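Local coordinates for probable branched-chain amino acid ABC transporter, amino acid binding protein (Thermus thermophilus, PDB 3LKB), which probably captures branched-chain amino acids such as valine and delivers them to a membrane ABC transporter for uptake, at residues V8-T20 against A70-Y82. The protein carries 2 engineered substitutions. Numbering follows the deposited sequence.
Sequences VTLFWSGAITGPT and AVDRFKIPVFLSY. With VAL (valine), chain C.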
# COMPACT_ATOMS: atom_id res chain seq x y z
N VAL A 8 -13.03 23.62 -7.48
CA VAL A 8 -13.83 22.71 -6.67
C VAL A 8 -13.01 21.47 -6.18
O VAL A 8 -12.36 20.75 -6.96
CB VAL A 8 -15.13 22.27 -7.39
CG1 VAL A 8 -15.78 21.09 -6.65
CG2 VAL A 8 -16.11 23.44 -7.54
N THR A 9 -13.05 21.26 -4.86
CA THR A 9 -12.34 20.18 -4.25
C THR A 9 -13.11 18.88 -4.14
O THR A 9 -14.25 18.81 -3.64
CB THR A 9 -11.76 20.57 -2.93
OG1 THR A 9 -10.78 21.60 -3.16
CG2 THR A 9 -11.06 19.33 -2.30
N LEU A 10 -12.45 17.86 -4.67
CA LEU A 10 -12.97 16.52 -4.64
C LEU A 10 -12.07 15.83 -3.63
O LEU A 10 -10.89 15.68 -3.86
CB LEU A 10 -12.84 15.91 -6.02
CG LEU A 10 -13.86 14.80 -6.26
CD1 LEU A 10 -15.23 15.34 -5.93
CD2 LEU A 10 -13.80 14.35 -7.69
N PHE A 11 -12.64 15.46 -2.48
CA PHE A 11 -11.85 14.96 -1.38
C PHE A 11 -12.23 13.53 -1.00
O PHE A 11 -13.40 13.20 -0.80
CB PHE A 11 -11.92 15.96 -0.21
CG PHE A 11 -11.60 15.36 1.15
CD1 PHE A 11 -10.28 15.33 1.63
CD2 PHE A 11 -12.61 14.87 1.97
CE1 PHE A 11 -9.99 14.82 2.90
CE2 PHE A 11 -12.34 14.38 3.22
CZ PHE A 11 -11.01 14.35 3.69
N TRP A 12 -11.25 12.65 -0.95
CA TRP A 12 -11.46 11.29 -0.47
C TRP A 12 -10.48 11.06 0.64
O TRP A 12 -9.33 11.56 0.59
CB TRP A 12 -11.18 10.31 -1.60
CG TRP A 12 -11.24 8.85 -1.23
CD1 TRP A 12 -12.34 8.09 -1.17
CD2 TRP A 12 -10.12 7.99 -0.86
NE1 TRP A 12 -12.01 6.80 -0.80
CE2 TRP A 12 -10.66 6.71 -0.61
CE3 TRP A 12 -8.75 8.20 -0.68
CZ2 TRP A 12 -9.89 5.62 -0.23
CZ3 TRP A 12 -7.96 7.12 -0.30
CH2 TRP A 12 -8.54 5.84 -0.09
N SER A 13 -10.93 10.37 1.67
CA SER A 13 -10.03 9.95 2.77
C SER A 13 -10.25 8.47 2.99
O SER A 13 -11.36 8.05 3.21
CB SER A 13 -10.33 10.75 4.05
OG SER A 13 -9.79 10.12 5.20
N GLY A 14 -9.18 7.68 2.92
CA GLY A 14 -9.28 6.23 3.09
C GLY A 14 -7.90 5.61 3.19
O GLY A 14 -6.89 6.33 3.32
N ALA A 15 -7.87 4.28 3.21
CA ALA A 15 -6.69 3.49 3.50
C ALA A 15 -5.90 3.12 2.24
O ALA A 15 -6.08 2.01 1.71
CB ALA A 15 -7.12 2.22 4.21
N ILE A 16 -5.03 4.04 1.79
CA ILE A 16 -4.08 3.78 0.71
C ILE A 16 -3.04 2.79 1.27
O ILE A 16 -2.52 1.91 0.55
CB ILE A 16 -3.43 5.11 0.20
CG1 ILE A 16 -4.42 5.94 -0.63
CG2 ILE A 16 -2.33 4.85 -0.79
CD1 ILE A 16 -4.27 7.43 -0.39
N THR A 17 -2.78 2.89 2.59
CA THR A 17 -1.94 1.91 3.26
C THR A 17 -2.60 1.53 4.54
O THR A 17 -3.65 2.09 4.85
CB THR A 17 -0.52 2.42 3.51
OG1 THR A 17 -0.52 3.49 4.49
CG2 THR A 17 0.08 2.89 2.16
N GLY A 18 -2.02 0.57 5.27
CA GLY A 18 -2.60 0.08 6.52
C GLY A 18 -3.71 -0.91 6.27
O GLY A 18 -3.86 -1.40 5.16
N PRO A 19 -4.48 -1.21 7.31
CA PRO A 19 -5.49 -2.28 7.23
C PRO A 19 -6.48 -2.04 6.09
O PRO A 19 -6.92 -0.90 5.91
CB PRO A 19 -6.24 -2.18 8.59
CG PRO A 19 -5.29 -1.44 9.52
CD PRO A 19 -4.47 -0.53 8.62
N THR A 20 -6.79 -3.09 5.32
CA THR A 20 -7.84 -2.97 4.28
C THR A 20 -7.29 -2.37 2.98
O THR A 20 -8.03 -2.21 1.99
CB THR A 20 -8.96 -2.09 4.87
OG1 THR A 20 -9.93 -2.92 5.56
CG2 THR A 20 -9.54 -1.26 3.94
N ALA A 70 -10.95 19.43 5.45
CA ALA A 70 -11.60 19.51 4.15
C ALA A 70 -12.92 20.30 4.18
O ALA A 70 -13.29 20.87 3.17
CB ALA A 70 -11.82 18.12 3.56
N VAL A 71 -13.65 20.32 5.30
CA VAL A 71 -14.88 21.09 5.30
C VAL A 71 -14.53 22.58 5.49
O VAL A 71 -15.02 23.46 4.74
CB VAL A 71 -16.02 20.55 6.30
CG1 VAL A 71 -15.43 20.18 7.66
CG2 VAL A 71 -17.09 21.60 6.53
N ASP A 72 -13.63 22.83 6.45
CA ASP A 72 -13.19 24.19 6.82
C ASP A 72 -12.35 24.97 5.78
O ASP A 72 -12.51 26.18 5.59
CB ASP A 72 -12.43 24.16 8.16
CG ASP A 72 -12.29 25.56 8.78
OD1 ASP A 72 -13.18 25.95 9.61
OD2 ASP A 72 -11.33 26.31 8.42
N ARG A 73 -11.42 24.25 5.14
CA ARG A 73 -10.45 24.86 4.28
C ARG A 73 -10.79 24.70 2.82
O ARG A 73 -10.62 25.64 2.03
CB ARG A 73 -9.06 24.31 4.56
CG ARG A 73 -8.59 24.71 5.92
CD ARG A 73 -7.19 24.24 6.29
NE ARG A 73 -6.94 24.67 7.67
CZ ARG A 73 -5.86 24.34 8.37
NH1 ARG A 73 -4.89 23.61 7.80
NH2 ARG A 73 -5.72 24.74 9.63
N PHE A 74 -11.29 23.52 2.45
CA PHE A 74 -11.62 23.25 1.05
C PHE A 74 -13.10 23.43 0.67
O PHE A 74 -13.44 23.28 -0.50
CB PHE A 74 -11.07 21.88 0.60
CG PHE A 74 -9.59 21.75 0.72
CD1 PHE A 74 -8.75 22.44 -0.11
CD2 PHE A 74 -9.03 20.94 1.70
CE1 PHE A 74 -7.38 22.35 0.03
CE2 PHE A 74 -7.65 20.84 1.84
CZ PHE A 74 -6.83 21.54 1.00
N LYS A 75 -13.97 23.73 1.65
CA LYS A 75 -15.41 24.01 1.38
C LYS A 75 -16.08 22.92 0.56
O LYS A 75 -16.89 23.23 -0.33
CB LYS A 75 -15.60 25.33 0.61
CG LYS A 75 -14.78 26.51 1.08
CD LYS A 75 -15.19 27.00 2.44
CE LYS A 75 -14.03 27.76 3.07
NZ LYS A 75 -14.43 28.32 4.38
N ILE A 76 -15.75 21.67 0.82
CA ILE A 76 -16.28 20.57 0.01
C ILE A 76 -17.81 20.52 -0.04
O ILE A 76 -18.47 20.61 0.98
CB ILE A 76 -15.71 19.16 0.42
CG1 ILE A 76 -16.03 18.79 1.89
CG2 ILE A 76 -14.20 19.09 0.19
CD1 ILE A 76 -15.76 17.35 2.21
N PRO A 77 -18.37 20.37 -1.25
CA PRO A 77 -19.79 20.14 -1.45
C PRO A 77 -20.23 18.66 -1.38
O PRO A 77 -21.45 18.38 -1.37
CB PRO A 77 -20.01 20.71 -2.87
CG PRO A 77 -18.70 20.41 -3.57
CD PRO A 77 -17.66 20.58 -2.52
N VAL A 78 -19.25 17.75 -1.34
CA VAL A 78 -19.42 16.26 -1.26
C VAL A 78 -18.20 15.69 -0.53
O VAL A 78 -17.13 16.29 -0.59
CB VAL A 78 -19.35 15.53 -2.65
CG1 VAL A 78 -20.05 14.11 -2.58
CG2 VAL A 78 -19.95 16.35 -3.73
N PHE A 79 -18.36 14.50 0.06
CA PHE A 79 -17.33 13.79 0.81
C PHE A 79 -17.35 12.39 0.24
O PHE A 79 -18.39 11.73 0.29
CB PHE A 79 -17.75 13.74 2.28
CG PHE A 79 -16.85 12.92 3.20
CD1 PHE A 79 -15.51 12.65 2.89
CD2 PHE A 79 -17.35 12.46 4.42
CE1 PHE A 79 -14.67 11.93 3.77
CE2 PHE A 79 -16.54 11.75 5.32
CZ PHE A 79 -15.18 11.46 4.98
N LEU A 80 -16.24 11.98 -0.36
CA LEU A 80 -15.98 10.60 -0.77
C LEU A 80 -15.29 9.93 0.42
O LEU A 80 -14.18 10.33 0.82
CB LEU A 80 -15.09 10.57 -2.02
CG LEU A 80 -15.70 11.18 -3.28
CD1 LEU A 80 -14.75 11.25 -4.44
CD2 LEU A 80 -16.88 10.40 -3.70
N SER A 81 -15.97 8.97 1.06
CA SER A 81 -15.41 8.40 2.28
C SER A 81 -15.12 6.93 2.08
O SER A 81 -15.32 6.39 0.99
CB SER A 81 -16.38 8.56 3.46
OG SER A 81 -17.55 7.84 3.23
N TYR A 82 -14.67 6.30 3.16
CA TYR A 82 -14.12 4.95 3.06
C TYR A 82 -14.63 4.01 4.13
O TYR A 82 -15.61 3.31 3.87
CB TYR A 82 -12.62 5.02 3.05
CG TYR A 82 -11.94 3.69 2.81
CD1 TYR A 82 -12.04 3.08 1.56
CD2 TYR A 82 -11.19 3.07 3.81
CE1 TYR A 82 -11.41 1.88 1.30
CE2 TYR A 82 -10.56 1.85 3.57
CZ TYR A 82 -10.69 1.27 2.30
OH TYR A 82 -10.06 0.08 2.00
N VAL C . -13.07 -2.00 3.82
CA VAL C . -14.42 -1.32 3.77
C VAL C . -14.40 0.07 3.23
O VAL C . -14.61 0.15 2.05
CB VAL C . -15.09 -1.20 5.13
CG1 VAL C . -14.38 -0.31 6.02
CG2 VAL C . -16.38 -0.71 4.92
O HOH W 1 -15.15 16.40 -2.18
O HOH W 2 -13.31 7.82 5.15
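Y82, F11 and L80 bury the most surface where strand 8-14 runs parallel to strand 79-81. The Y82 ring fills the pocket end of the pair: an edge of the W12 indole is directed at its face in an offset edge-to-face contact (centroids 5.7 Å apart, planes at 73°), and CB of A15 lies 3.5 Å from Y82 CE2. One face of the tyrosine ring is covered by the backbone N of A15, the opposite one by the carboxylate of the bound valine, whose C atom sits over the ring centre. A chi1 of -174° swings the ring away from the backbone N of Y82, over G14, where a CB would collide with it, and toward A15. Cut back to an alanine, Y82 would lose its ring; the W12 edge would then probably lack its aromatic partner and the ligand carboxylate the surface it lies on.

At the other end, CB of A70, at the close of helix 60-72, stands 3.5 Å from the F11 ring centroid almost on the ring normal, a CH-pi contact. The F79 ring lies beside F11, its plane only 23° from that of F11 but so displaced that the rings hardly overlap. I76 CG2 packs against F11 CB at 3.9 Å.

Between them, L80 N donates to F11 O (3.1 Å), and L80 O accepts a weak bond from S13 N and a CA-H...O contact from W12. The L80 side chain lies across W12, its CB 3.8 Å from W12 CD1. Where direct pairing stops, water takes over: one links T9 O, F11 N and V78 O, another joins S13 O to Y82 N. These are two parallel strands of a Rossmann-like lobe, as in this family; their apolar and aromatic side chains pack into the buried interior and end in a ring that supports the ligand.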